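Local coordinates for protein ferulic acid esterase, AmCE1/Fae1A (Anaeromyces mucronatus, PDB 5CXX) that probably hydrolyses feruloyl esters to release ferulic acid, which it binds, as an alpha/beta-hydrolase of carbohydrate esterase family 1, at residues Q5-P11 against S259-N264; K13-Q18 against L79-L85; M72-T78 against W255-S259; S214-T220 against I244-G250. One frame throughout, in Å; residues are numbered along the deposited sequence.

Interaction 1 of 4, residues Q5-P11 against S259-N264; sequences QISNTCP and SAGFYN
Asn-264 carries CG beside its backbone N (chi1 -77°), which turns its amide to the backbone of Ser-7, while Tyr-263, with CG opposite its own N (chi1 172°), places one face of its ring against Pro-11. The amide reads both polar groups of one residue: OD1 accepts from Ser-7 N at 3.0 Å, a bond only slightly bent (163°), and ND2 donates to a lone pair of Ser-7 O at 2.8 Å. The second N-H of ND2 turns back to Ala-260 O, 2.9 Å away, a carbonyl that also takes Asn-264 N from its other face. Three bonds therefore fix the rotation of the amide, and a water adds a fourth by linking OD1 to Gln-5 O. At Tyr-263, Pro-11 CD lies over the ring face, 3.8 Å from the centroid, in a CH-pi contact. Cys-10 SG makes an oblique sulfur-aromatic contact with the same ring and rests 3.6 Å from Tyr-263 CB, while the hydroxyl is held by Arg-90. The whole illustrates how one asparagine, pairing with a residue's N-H and C=O together, can dock an irregular N-terminal segment onto the C-terminal helix of an alpha/beta-hydrolase fold.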
# COMPACT_ATOMS: atom_id res chain seq x y z
N GLN A 5 4.50 -19.21 -3.82
CA GLN A 5 4.02 -20.01 -2.67
C GLN A 5 3.49 -19.11 -1.52
O GLN A 5 4.25 -18.65 -0.71
CB GLN A 5 5.10 -20.93 -2.12
CG GLN A 5 6.14 -21.39 -3.13
CD GLN A 5 7.44 -20.60 -3.01
OE1 GLN A 5 7.44 -19.36 -2.92
NE2 GLN A 5 8.56 -21.32 -3.02
N ILE A 6 2.19 -18.85 -1.53
CA ILE A 6 1.62 -17.92 -0.57
C ILE A 6 1.62 -18.55 0.81
O ILE A 6 1.22 -19.74 0.94
CB ILE A 6 0.18 -17.56 -1.03
CG1 ILE A 6 0.23 -16.92 -2.43
CG2 ILE A 6 -0.53 -16.71 -0.00
CD1 ILE A 6 0.98 -15.56 -2.40
N SER A 7 2.04 -17.77 1.81
CA SER A 7 2.00 -18.27 3.17
C SER A 7 1.08 -17.39 3.99
O SER A 7 0.97 -16.20 3.75
CB SER A 7 3.36 -18.26 3.82
OG SER A 7 3.81 -16.95 3.79
N ASN A 8 0.40 -18.01 4.93
CA ASN A 8 -0.60 -17.23 5.66
C ASN A 8 -0.05 -16.52 6.87
O ASN A 8 -0.81 -15.90 7.58
CB ASN A 8 -1.80 -18.09 6.06
CG ASN A 8 -1.46 -19.23 6.95
OD1 ASN A 8 -0.33 -19.35 7.44
ND2 ASN A 8 -2.46 -20.08 7.22
N THR A 9 1.25 -16.60 7.08
CA THR A 9 1.91 -15.77 8.09
C THR A 9 3.29 -15.35 7.61
O THR A 9 3.85 -15.93 6.67
CB THR A 9 2.10 -16.50 9.44
OG1 THR A 9 3.08 -17.53 9.26
CG2 THR A 9 0.74 -17.07 9.97
N CYS A 10 3.84 -14.30 8.25
CA CYS A 10 5.20 -13.91 7.97
C CYS A 10 6.11 -14.55 9.05
O CYS A 10 5.93 -14.26 10.23
CB CYS A 10 5.32 -12.37 8.04
SG CYS A 10 7.06 -11.83 7.71
N PRO A 11 7.06 -15.38 8.66
CA PRO A 11 7.96 -15.95 9.67
C PRO A 11 8.67 -14.84 10.42
O PRO A 11 9.03 -13.79 9.86
CB PRO A 11 8.96 -16.77 8.85
CG PRO A 11 8.24 -17.08 7.57
CD PRO A 11 7.36 -15.85 7.30
N SER A 259 2.20 -7.82 8.39
CA SER A 259 3.50 -8.41 7.98
C SER A 259 3.26 -9.60 7.03
O SER A 259 4.03 -9.77 6.07
CB SER A 259 4.36 -8.83 9.17
OG SER A 259 3.70 -9.81 9.93
N ALA A 260 2.18 -10.37 7.25
CA ALA A 260 1.93 -11.48 6.31
C ALA A 260 1.67 -10.93 4.90
O ALA A 260 2.15 -11.50 3.88
CB ALA A 260 0.73 -12.34 6.77
N GLY A 261 0.91 -9.83 4.83
CA GLY A 261 0.61 -9.26 3.52
C GLY A 261 1.87 -8.74 2.83
O GLY A 261 2.13 -9.04 1.68
N PHE A 262 2.65 -7.94 3.56
CA PHE A 262 3.84 -7.34 2.94
C PHE A 262 4.88 -8.37 2.55
O PHE A 262 5.55 -8.29 1.49
CB PHE A 262 4.44 -6.34 3.94
CG PHE A 262 5.37 -5.33 3.31
CD1 PHE A 262 4.96 -4.53 2.22
CD2 PHE A 262 6.63 -5.09 3.90
CE1 PHE A 262 5.82 -3.56 1.66
CE2 PHE A 262 7.48 -4.12 3.36
CZ PHE A 262 7.08 -3.36 2.27
N TYR A 263 5.05 -9.39 3.40
CA TYR A 263 5.97 -10.50 3.10
C TYR A 263 5.60 -11.21 1.80
O TYR A 263 6.48 -11.44 0.93
CB TYR A 263 5.93 -11.49 4.28
CG TYR A 263 6.67 -12.80 4.07
CD1 TYR A 263 8.07 -12.84 3.99
CD2 TYR A 263 5.96 -14.02 4.00
CE1 TYR A 263 8.76 -14.03 3.86
CE2 TYR A 263 6.66 -15.24 3.87
CZ TYR A 263 8.06 -15.22 3.79
OH TYR A 263 8.73 -16.42 3.68
N ASN A 264 4.32 -11.59 1.63
CA ASN A 264 3.96 -12.20 0.35
C ASN A 264 4.04 -11.22 -0.82
O ASN A 264 4.50 -11.58 -1.92
CB ASN A 264 2.55 -12.79 0.49
CG ASN A 264 2.54 -14.08 1.25
OD1 ASN A 264 2.86 -15.14 0.69
ND2 ASN A 264 2.16 -14.02 2.53
O HOH W 1 5.40 -16.83 1.11
O HOH W 2 2.14 -12.89 10.19

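Interaction 2 of 4, residues K13-Q18 against L79-L85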
# COMPACT_ATOMS: atom_id res chain seq x y z
N LYS A 13 11.63 -14.48 11.33
CA LYS A 13 12.92 -14.06 10.87
C LYS A 13 12.91 -13.11 9.66
O LYS A 13 13.93 -12.45 9.40
CB LYS A 13 13.80 -15.26 10.57
CG LYS A 13 13.31 -16.07 9.41
CD LYS A 13 14.24 -17.27 9.13
CE LYS A 13 13.63 -18.17 8.07
NZ LYS A 13 14.57 -19.28 7.67
N TYR A 14 11.81 -13.00 8.92
CA TYR A 14 11.79 -12.05 7.83
C TYR A 14 11.29 -10.69 8.31
O TYR A 14 11.68 -9.66 7.73
CB TYR A 14 10.89 -12.55 6.68
CG TYR A 14 11.55 -13.70 6.01
CD1 TYR A 14 12.59 -13.48 5.13
CD2 TYR A 14 11.14 -15.01 6.29
CE1 TYR A 14 13.23 -14.56 4.55
CE2 TYR A 14 11.78 -16.11 5.70
CZ TYR A 14 12.81 -15.85 4.85
OH TYR A 14 13.43 -16.95 4.29
N ARG A 15 10.47 -10.63 9.37
CA ARG A 15 9.96 -9.32 9.81
C ARG A 15 10.79 -8.68 10.92
O ARG A 15 10.45 -7.61 11.43
CB ARG A 15 8.50 -9.42 10.26
CG ARG A 15 8.29 -10.49 11.37
CD ARG A 15 6.76 -10.51 11.75
NE ARG A 15 6.38 -9.28 12.49
CZ ARG A 15 5.23 -9.17 13.17
NH1 ARG A 15 4.36 -10.19 13.12
NH2 ARG A 15 4.95 -8.07 13.87
N THR A 16 11.88 -9.36 11.30
CA THR A 16 12.80 -8.93 12.38
C THR A 16 14.14 -8.53 11.75
O THR A 16 14.66 -9.24 10.83
CB THR A 16 12.99 -10.12 13.38
OG1 THR A 16 11.70 -10.42 13.94
CG2 THR A 16 13.93 -9.75 14.54
N LYS A 17 14.74 -7.45 12.25
CA LYS A 17 16.11 -7.14 11.87
C LYS A 17 17.06 -8.18 12.43
O LYS A 17 17.03 -8.48 13.62
CB LYS A 17 16.54 -5.74 12.35
CG LYS A 17 15.70 -4.69 11.56
CD LYS A 17 16.16 -3.28 12.05
CE LYS A 17 15.42 -2.17 11.33
NZ LYS A 17 15.85 -0.81 11.93
N GLN A 18 17.86 -8.79 11.55
CA GLN A 18 18.84 -9.77 11.97
C GLN A 18 20.21 -9.16 12.30
O GLN A 18 20.67 -8.22 11.63
CB GLN A 18 19.00 -10.80 10.82
CG GLN A 18 17.65 -11.41 10.41
CD GLN A 18 17.10 -12.27 11.53
OE1 GLN A 18 17.83 -13.08 12.13
NE2 GLN A 18 15.86 -12.03 11.90
N LEU A 79 10.81 -2.13 7.23
CA LEU A 79 12.24 -2.06 6.86
C LEU A 79 12.88 -3.43 6.75
O LEU A 79 13.85 -3.57 5.99
CB LEU A 79 13.03 -1.25 7.92
CG LEU A 79 12.63 0.22 8.03
CD1 LEU A 79 13.38 0.86 9.24
CD2 LEU A 79 12.93 0.98 6.72
N ALA A 80 12.43 -4.42 7.51
CA ALA A 80 13.19 -5.69 7.53
C ALA A 80 12.84 -6.62 6.37
O ALA A 80 13.72 -7.30 5.84
CB ALA A 80 12.97 -6.44 8.85
N ILE A 81 11.57 -6.68 6.01
CA ILE A 81 11.14 -7.69 5.03
C ILE A 81 11.82 -7.58 3.66
O ILE A 81 12.34 -8.60 3.15
CB ILE A 81 9.58 -7.64 4.88
CG1 ILE A 81 8.95 -8.41 6.07
CG2 ILE A 81 9.13 -8.25 3.52
CD1 ILE A 81 7.38 -8.25 6.16
N PRO A 82 11.88 -6.36 3.07
CA PRO A 82 12.50 -6.36 1.71
C PRO A 82 13.98 -6.68 1.75
O PRO A 82 14.46 -7.41 0.86
CB PRO A 82 12.26 -4.93 1.20
CG PRO A 82 11.02 -4.45 2.00
CD PRO A 82 11.21 -5.07 3.41
N THR A 83 14.71 -6.23 2.78
CA THR A 83 16.14 -6.60 2.91
C THR A 83 16.34 -8.08 3.17
O THR A 83 17.20 -8.72 2.59
CB THR A 83 16.77 -5.74 4.05
OG1 THR A 83 16.87 -4.42 3.56
CG2 THR A 83 18.19 -6.26 4.45
N ASN A 84 15.53 -8.62 4.07
CA ASN A 84 15.70 -10.02 4.43
C ASN A 84 15.35 -10.92 3.24
O ASN A 84 15.99 -11.96 3.06
CB ASN A 84 14.85 -10.37 5.66
CG ASN A 84 15.47 -9.80 6.95
OD1 ASN A 84 16.71 -9.60 7.02
ND2 ASN A 84 14.64 -9.58 7.97
N LEU A 85 14.35 -10.51 2.44
CA LEU A 85 14.07 -11.28 1.20
C LEU A 85 15.18 -11.09 0.19
O LEU A 85 15.58 -12.05 -0.50
CB LEU A 85 12.72 -10.88 0.60
CG LEU A 85 11.48 -11.34 1.37
CD1 LEU A 85 10.19 -10.60 0.89
CD2 LEU A 85 11.34 -12.90 1.26
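Tyr-14 O is wedged against helix 77-87, where it lies 3.4 Å from Ile-81 CG1, makes a CA-H...O contact with Ile-81, and receives an almost straight bond (167°) from Asn-84 ND2 at 3.0 Å. The donor stands above the plane of that carbonyl. The other N-H of the same amide goes to Thr-16 O at 2.9 Å, a carbonyl that Gln-18 NE2 reaches from the opposite face. OD1 is not idle either, since Tyr-23 OH binds it. Ala-80 CB packs against this turn, 3.7 Å from Arg-15 C. The buried Tyr-14 ring belongs to the same close-packed side, its CD1 lying 3.9 Å from Asn-84 CB and 4.1 Å from Leu-85 CD2; the Tyr-14 hydroxyl is bonded to Glu-88. An alanine in place of Asn-84 is likely to leave the carbonyls of Tyr-14 and Thr-16 without their shared donor and the turn less firmly held to the helix. Packing is slacker on the solvent side, where Lys-17, extended beyond CG, merely brings NZ to 4.0 Å from Leu-79 CD1. A side-chain amide on helix 77-87 thus holds two carbonyls of the 13-18 segment to the alpha/beta-hydrolase fold.

Interaction 3 of 4, residues M72-T78 against W255-S259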
# COMPACT_ATOMS: atom_id res chain seq x y z
N MET A 72 3.90 3.39 9.47
CA MET A 72 4.30 2.04 9.04
C MET A 72 5.73 1.69 9.50
O MET A 72 6.16 0.57 9.28
CB MET A 72 4.15 1.91 7.51
CG MET A 72 2.67 2.08 7.05
SD MET A 72 1.42 1.20 8.00
CE MET A 72 1.79 -0.46 7.59
N LEU A 73 6.39 2.62 10.23
CA LEU A 73 7.72 2.30 10.78
C LEU A 73 7.62 1.85 12.22
O LEU A 73 8.66 1.55 12.86
CB LEU A 73 8.68 3.50 10.69
CG LEU A 73 9.00 3.93 9.25
CD1 LEU A 73 9.66 5.31 9.29
CD2 LEU A 73 9.90 2.84 8.52
N GLU A 74 6.40 1.83 12.79
CA GLU A 74 6.28 1.46 14.19
C GLU A 74 6.46 -0.01 14.50
O GLU A 74 6.52 -0.37 15.69
CB GLU A 74 4.90 1.91 14.75
CG GLU A 74 4.77 3.42 14.89
CD GLU A 74 5.76 4.07 15.87
OE1 GLU A 74 6.40 3.40 16.72
OE2 GLU A 74 5.86 5.33 15.82
N ASP A 75 6.58 -0.86 13.47
CA ASP A 75 6.98 -2.26 13.62
C ASP A 75 8.10 -2.45 12.59
O ASP A 75 8.01 -1.88 11.49
CB ASP A 75 5.78 -3.21 13.31
CG ASP A 75 6.19 -4.65 13.22
OD1 ASP A 75 6.48 -5.10 12.10
OD2 ASP A 75 6.16 -5.36 14.25
N ASP A 76 9.09 -3.27 12.90
CA ASP A 76 10.26 -3.39 12.00
C ASP A 76 9.96 -4.17 10.71
O ASP A 76 10.85 -4.26 9.85
CB ASP A 76 11.43 -4.05 12.75
CG ASP A 76 12.19 -3.09 13.60
OD1 ASP A 76 11.89 -1.86 13.60
OD2 ASP A 76 13.17 -3.52 14.27
N SER A 77 8.75 -4.72 10.51
CA SER A 77 8.51 -5.48 9.29
C SER A 77 8.73 -4.64 8.04
O SER A 77 9.17 -5.19 7.05
CB SER A 77 7.09 -6.07 9.25
OG SER A 77 6.13 -5.03 9.44
N THR A 78 8.41 -3.34 8.06
CA THR A 78 8.47 -2.56 6.82
C THR A 78 9.90 -2.48 6.32
O THR A 78 10.18 -2.66 5.11
CB THR A 78 7.90 -1.15 7.08
OG1 THR A 78 6.51 -1.32 7.45
CG2 THR A 78 7.98 -0.21 5.84
N TRP A 255 -0.32 -6.23 13.36
CA TRP A 255 0.91 -6.33 12.59
C TRP A 255 1.15 -7.76 12.10
O TRP A 255 1.98 -7.96 11.20
CB TRP A 255 2.09 -5.86 13.45
CG TRP A 255 2.19 -4.37 13.44
CD1 TRP A 255 1.91 -3.49 14.49
CD2 TRP A 255 2.70 -3.56 12.37
NE1 TRP A 255 2.15 -2.21 14.11
CE2 TRP A 255 2.65 -2.21 12.82
CE3 TRP A 255 3.19 -3.83 11.08
CZ2 TRP A 255 3.08 -1.14 12.04
CZ3 TRP A 255 3.61 -2.74 10.28
CH2 TRP A 255 3.55 -1.42 10.78
N ASN A 256 0.45 -8.76 12.69
CA ASN A 256 0.50 -10.10 12.07
C ASN A 256 -0.15 -10.07 10.68
O ASN A 256 0.43 -10.65 9.74
CB ASN A 256 -0.15 -11.15 13.01
CG ASN A 256 0.73 -11.45 14.24
OD1 ASN A 256 1.96 -11.37 14.16
ND2 ASN A 256 0.10 -11.79 15.40
N ALA A 257 -1.32 -9.43 10.55
CA ALA A 257 -1.99 -9.37 9.23
C ALA A 257 -1.17 -8.50 8.26
O ALA A 257 -1.01 -8.86 7.09
CB ALA A 257 -3.39 -8.84 9.37
N ILE A 258 -0.61 -7.40 8.76
CA ILE A 258 0.18 -6.54 7.90
C ILE A 258 1.44 -7.24 7.44
O ILE A 258 1.70 -7.24 6.23
CB ILE A 258 0.59 -5.24 8.63
CG1 ILE A 258 -0.68 -4.41 8.96
CG2 ILE A 258 1.59 -4.42 7.75
CD1 ILE A 258 -0.41 -3.31 9.97
N SER A 259 2.20 -7.82 8.39
CA SER A 259 3.50 -8.41 7.98
C SER A 259 3.26 -9.60 7.03
O SER A 259 4.03 -9.77 6.07
CB SER A 259 4.36 -8.83 9.17
OG SER A 259 3.70 -9.81 9.93
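Asp-75 can be followed atom by atom across the indole of Trp-255, in a contact that joins the starts of helices 77-87 and 255-266. Its CB sits over the middle of the six-membered ring, 3.3 Å from the centroid and 14° off the normal, a tight CH-pi contact. With CG opposite the backbone N (chi1 170°), the chain then slides over the ring rather than rising from it: CG is 3.8 Å from CD2 of Trp-255, and the carboxylate lies only 22° from the plane of the indole. OD1 passes over CE3 of Trp-255, where it accepts two bonds from one residue, Ser-77 N at 2.8 Å as a capping bond of helix 77-87 and Ser-77 OG at 2.7 Å. OD2 lies near CB of Trp-255 and forms a salt bridge with Arg-15.

The opposite face of the indole is covered within its own helix by Ile-258 CD1. Beside the ring, Met-72 bends at chi2 and chi3 to bring CE to 3.8 Å from CH2 of Trp-255, its sulfur in an oblique Met-aromatic contact; the same methyl reaches Ile-258 CG2. Met-72 O accepts from Thr-78 OG1 within the 72-78 segment, and Ser-77 OG lies 3.5 Å from CZ3 of Trp-255.

No hydrogen bond joins the two segments, so the contact rests mainly on CH-pi and apolar contacts round the indole. The carboxylate charge that follows CB is answered elsewhere, by the helix N terminus and by Arg-15, and both would be expected to keep Asp-75 ionised although it lies against a ring.

Interaction 4 of 4, residues S214-T220 against I244-G250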
# COMPACT_ATOMS: atom_id res chain seq x y z
N SER A 214 -2.03 -8.43 -8.01
CA SER A 214 -3.01 -7.79 -7.12
C SER A 214 -3.13 -8.73 -5.95
O SER A 214 -3.36 -9.92 -6.17
CB SER A 214 -4.35 -7.62 -7.86
OG SER A 214 -5.30 -7.20 -6.91
N LEU A 215 -2.87 -8.25 -4.72
CA LEU A 215 -2.88 -9.17 -3.58
C LEU A 215 -3.67 -8.54 -2.48
O LEU A 215 -3.45 -7.37 -2.17
CB LEU A 215 -1.46 -9.45 -3.09
CG LEU A 215 -1.26 -10.34 -1.85
CD1 LEU A 215 0.09 -11.11 -1.92
CD2 LEU A 215 -1.38 -9.56 -0.48
N ILE A 216 -4.52 -9.33 -1.83
CA ILE A 216 -5.35 -8.84 -0.74
C ILE A 216 -5.25 -9.86 0.40
O ILE A 216 -5.33 -11.08 0.15
CB ILE A 216 -6.84 -8.75 -1.14
CG1 ILE A 216 -7.02 -7.84 -2.32
CG2 ILE A 216 -7.66 -8.24 0.07
CD1 ILE A 216 -8.52 -7.83 -2.81
N ASP A 217 -5.05 -9.36 1.64
CA ASP A 217 -5.19 -10.27 2.80
C ASP A 217 -5.98 -9.62 3.90
O ASP A 217 -6.38 -8.43 3.81
CB ASP A 217 -3.80 -10.82 3.33
CG ASP A 217 -3.08 -9.87 4.34
OD1 ASP A 217 -3.23 -8.66 4.24
OD2 ASP A 217 -2.36 -10.40 5.24
N CYS A 218 -6.26 -10.43 4.90
CA CYS A 218 -6.95 -9.94 6.10
C CYS A 218 -6.87 -10.99 7.18
O CYS A 218 -6.89 -12.19 6.87
CB CYS A 218 -8.45 -9.64 5.80
SG CYS A 218 -9.28 -8.68 7.13
N GLY A 219 -6.79 -10.58 8.46
CA GLY A 219 -7.01 -11.51 9.55
C GLY A 219 -8.41 -12.14 9.47
O GLY A 219 -9.37 -11.54 8.97
N THR A 220 -8.57 -13.32 10.05
CA THR A 220 -9.91 -13.95 10.10
C THR A 220 -10.79 -13.24 11.16
O THR A 220 -12.00 -13.39 11.15
CB THR A 220 -9.85 -15.43 10.46
OG1 THR A 220 -9.09 -15.56 11.65
CG2 THR A 220 -9.15 -16.23 9.31
N ILE A 244 -4.60 -12.44 -5.81
CA ILE A 244 -4.33 -13.36 -4.75
C ILE A 244 -5.10 -12.94 -3.52
O ILE A 244 -5.08 -11.74 -3.19
CB ILE A 244 -2.82 -13.28 -4.39
CG1 ILE A 244 -1.99 -13.78 -5.59
CG2 ILE A 244 -2.49 -14.02 -3.08
CD1 ILE A 244 -0.47 -13.28 -5.50
N TRP A 245 -5.73 -13.90 -2.85
CA TRP A 245 -6.45 -13.62 -1.62
C TRP A 245 -6.11 -14.68 -0.58
O TRP A 245 -6.10 -15.87 -0.93
CB TRP A 245 -7.97 -13.61 -1.91
CG TRP A 245 -8.87 -13.86 -0.70
CD1 TRP A 245 -9.64 -14.96 -0.51
CD2 TRP A 245 -9.15 -12.97 0.43
NE1 TRP A 245 -10.38 -14.86 0.65
CE2 TRP A 245 -10.08 -13.67 1.26
CE3 TRP A 245 -8.68 -11.72 0.85
CZ2 TRP A 245 -10.59 -13.13 2.43
CZ3 TRP A 245 -9.18 -11.18 2.07
CH2 TRP A 245 -10.13 -11.89 2.82
N PHE A 246 -5.83 -14.21 0.67
CA PHE A 246 -5.70 -15.19 1.74
C PHE A 246 -6.00 -14.55 3.08
O PHE A 246 -5.96 -13.32 3.20
CB PHE A 246 -4.29 -15.84 1.79
CG PHE A 246 -3.18 -14.88 2.19
CD1 PHE A 246 -2.57 -14.09 1.22
CD2 PHE A 246 -2.80 -14.74 3.53
CE1 PHE A 246 -1.56 -13.17 1.55
CE2 PHE A 246 -1.74 -13.80 3.89
CZ PHE A 246 -1.16 -13.03 2.87
N GLU A 247 -6.29 -15.41 4.06
CA GLU A 247 -6.63 -14.91 5.43
C GLU A 247 -5.60 -15.38 6.42
O GLU A 247 -5.10 -16.50 6.35
CB GLU A 247 -8.05 -15.37 5.84
CG GLU A 247 -9.09 -14.74 4.96
CD GLU A 247 -10.46 -15.27 5.31
OE1 GLU A 247 -10.84 -16.41 4.95
OE2 GLU A 247 -11.24 -14.54 5.91
N VAL A 248 -5.29 -14.52 7.39
CA VAL A 248 -4.28 -14.84 8.39
C VAL A 248 -4.99 -15.38 9.61
O VAL A 248 -5.82 -14.67 10.20
CB VAL A 248 -3.48 -13.57 8.74
CG1 VAL A 248 -2.43 -13.94 9.77
CG2 VAL A 248 -2.85 -13.01 7.41
N PRO A 249 -4.77 -16.66 9.96
CA PRO A 249 -5.66 -17.28 10.94
C PRO A 249 -5.52 -16.68 12.37
O PRO A 249 -4.38 -16.60 12.86
CB PRO A 249 -5.24 -18.77 10.92
CG PRO A 249 -3.89 -18.75 10.38
CD PRO A 249 -3.79 -17.61 9.40
N GLY A 250 -6.66 -16.28 12.94
CA GLY A 250 -6.71 -15.71 14.27
C GLY A 250 -6.25 -14.26 14.35
O GLY A 250 -6.34 -13.66 15.43
O HOH W 3 -10.97 -12.08 6.51
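Strands 213-219 and 244-248 are the two strands of a beta-alpha-beta unit joined through helix 228-238, and they run parallel, 20° apart, with Leu-215 beside Ile-244 and Ile-216 beside Trp-245. Bonds alternate between the chains: Ile-244 N gives to Ser-214 O at 2.8 Å, and Ile-216 N to Ile-244 O, also 2.8 Å. The spacing relaxes at Cys-218 N to Phe-246 O, a weak bond of 3.4 Å, and recovers with Val-248 N on Cys-218 O at 2.9 Å. Beyond the strands, Thr-220 OG1 accepts from Gly-250 N. This pair ends the central sheet of the alpha/beta-hydrolase fold, strand 244-248 being outermost in the chain. On the face covered by helix 255-266, Phe-246 CG lies between the backbone N and the carbonyl carbon (chi1 67°), which lays the ring alongside Asp-217, whose CB stands over one face, 3.6 Å from the centroid; Leu-215 CD2 touches CE1 of Phe-246 obliquely. A serine at Phe-246 would probably uncover Asp-217 CB and open a gap beside Leu-215. On the other face, covered by helix 228-238, Ile-216 CG2 packs 3.7 Å from Trp-245 CE3, and the indole is stacked with His-233.

Overall arrangement
From the N terminus, the chain enters interaction 1, which closes the widest loop by bringing residues 5-11 to helix 255-266, so the other three contacts nest inside it. Next comes 13-18, whose partner 79-85 closes interaction 2 early; interaction 3 starts within that loop, at 72-78, and ends at 255-259, so the two cross. At the crossing, Arg-15 probably also hydrogen-bonds to Asn-256. Interaction 4 closes a short loop, after interaction 2 and inside interaction 3, before a short loop leads into helix 255-266. That helix, shared by interactions 1 and 3, thus lies between the N-terminal segment, helix 77-87 and the edge of the sheet.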